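Local coordinates for Lmo0135 protein (Listeria monocytogenes EGD-e, PDB 5ISU) that probably serves as the extracellular substrate-binding component of an ABC transporter, consistent with a role in peptide uptake, at residues 215-218 and 219-222. Sequence-based numbering, arbitrary orientation.
Sequences KDQN and AANL
Asp216 O accepts a hydrogen bond from Ala220 N at 2.8 Å, with an N-H...O angle of 148° and the donor lying in the carbonyl plane, while Ala220 CB sits 3.3 Å from that oxygen. This bond begins the regular pattern of the main chain. One residue on, Gln217 O receives Asn221 N, and Asn218 O then binds Leu222 N at 3.1 Å.

The side chain of the same aspartate caps the turn. Asp216 OD1 accepts a hydrogen bond from Ala219 N at 2.9 Å, and the carboxylate offers its anti lone pair, the one turned from OD2. A torsion explains the reach: with CG anti to the backbone N and beside the carbonyl carbon (chi1 -170°), the carboxylate reaches forward to the N-terminal end of helix 217-225, whose early N-H groups have no preceding helical carbonyl to bond. OD1 also lies 3.6 Å from Ala219 CB, so the methyl borders the capping oxygen. The negative group at this helix end would probably be favoured by the helix dipole.

Asn221 keeps its side chain close to this first turn: CG stands beside its own backbone N (chi1 -71°) and comes within 3.2 Å of Gln217 O. Its OD1 accepts a hydrogen bond from Lys232 NZ on the strand 231-233, against which the side chains of Gln217 and Ala220 also rest, joining this face of the helix to that strand.

Following shortly after the strand 208-213, this exposed helix start illustrates the classic aspartate N-cap, in which a side-chain oxygen bonds the amide three residues ahead.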
loop_
_atom_site.group_PDB
_atom_site.type_symbol
_atom_site.label_atom_id
_atom_site.label_comp_id
_atom_site.label_asym_id
_atom_site.label_seq_id
_atom_site.Cartn_x
_atom_site.Cartn_y
_atom_site.Cartn_z
ATOM N N LYS A 215 16.982 13.185 3.052
ATOM C CA LYS A 215 16.344 13.262 1.736
ATOM C C LYS A 215 17.264 12.861 0.564
ATOM O O LYS A 215 16.935 11.956 -0.205
ATOM C CB LYS A 215 15.852 14.705 1.564
ATOM C CG LYS A 215 14.915 14.983 0.402
ATOM C CD LYS A 215 14.374 16.407 0.532
ATOM C CE LYS A 215 13.384 16.764 -0.560
ATOM N NZ LYS A 215 14.016 16.801 -1.903
ATOM N N ASP A 216 18.417 13.518 0.444
ATOM C CA ASP A 216 19.367 13.228 -0.650
ATOM C C ASP A 216 19.899 11.785 -0.582
ATOM O O ASP A 216 20.565 11.401 0.384
ATOM C CB ASP A 216 20.516 14.246 -0.639
ATOM C CG ASP A 216 21.405 14.153 -1.880
ATOM O OD1 ASP A 216 22.273 13.254 -1.939
ATOM O OD2 ASP A 216 21.274 15.026 -2.770
ATOM N N GLN A 217 19.604 10.997 -1.614
ATOM C CA GLN A 217 20.021 9.583 -1.655
ATOM C C GLN A 217 21.531 9.373 -1.787
ATOM O O GLN A 217 22.053 8.427 -1.215
ATOM C CB GLN A 217 19.258 8.809 -2.743
ATOM C CG GLN A 217 17.776 8.654 -2.412
ATOM C CD GLN A 217 17.528 7.699 -1.244
ATOM O OE1 GLN A 217 17.306 8.130 -0.102
ATOM N NE2 GLN A 217 17.625 6.397 -1.519
ATOM N N ASN A 218 22.227 10.229 -2.538
ATOM C CA ASN A 218 23.697 10.101 -2.621
ATOM C C ASN A 218 24.283 10.276 -1.216
ATOM O O ASN A 218 25.097 9.464 -0.783
ATOM C CB ASN A 218 24.331 11.064 -3.636
ATOM C CG ASN A 218 24.269 10.544 -5.077
ATOM O OD1 ASN A 218 24.048 9.357 -5.319
ATOM N ND2 ASN A 218 24.514 11.422 -6.027
ATOM N N ALA A 219 23.790 11.280 -0.491
ATOM C CA ALA A 219 24.216 11.526 0.875
ATOM C C ALA A 219 23.772 10.404 1.817
ATOM O O ALA A 219 24.527 9.983 2.707
ATOM C CB ALA A 219 23.660 12.852 1.362
ATOM N N ALA A 220 22.554 9.926 1.636
ATOM C CA ALA A 220 22.032 8.877 2.512
ATOM C C ALA A 220 22.819 7.579 2.348
ATOM O O ALA A 220 23.114 6.910 3.330
ATOM C CB ALA A 220 20.549 8.642 2.245
ATOM N N ASN A 221 23.142 7.232 1.103
ATOM C CA ASN A 221 23.894 6.007 0.800
ATOM C C ASN A 221 25.322 6.099 1.321
ATOM O O ASN A 221 25.890 5.092 1.766
ATOM C CB ASN A 221 23.845 5.678 -0.696
ATOM C CG ASN A 221 22.455 5.206 -1.149
ATOM O OD1 ASN A 221 21.631 4.771 -0.333
ATOM N ND2 ASN A 221 22.206 5.256 -2.455
ATOM N N LEU A 222 25.888 7.300 1.285
ATOM C CA LEU A 222 27.209 7.510 1.855
ATOM C C LEU A 222 27.144 7.329 3.402
ATOM O O LEU A 222 28.039 6.712 4.011
ATOM C CB LEU A 222 27.743 8.888 1.504
ATOM C CG LEU A 222 29.153 9.124 2.007
ATOM C CD1 LEU A 222 30.097 8.068 1.438
ATOM C CD2 LEU A 222 29.603 10.535 1.661
#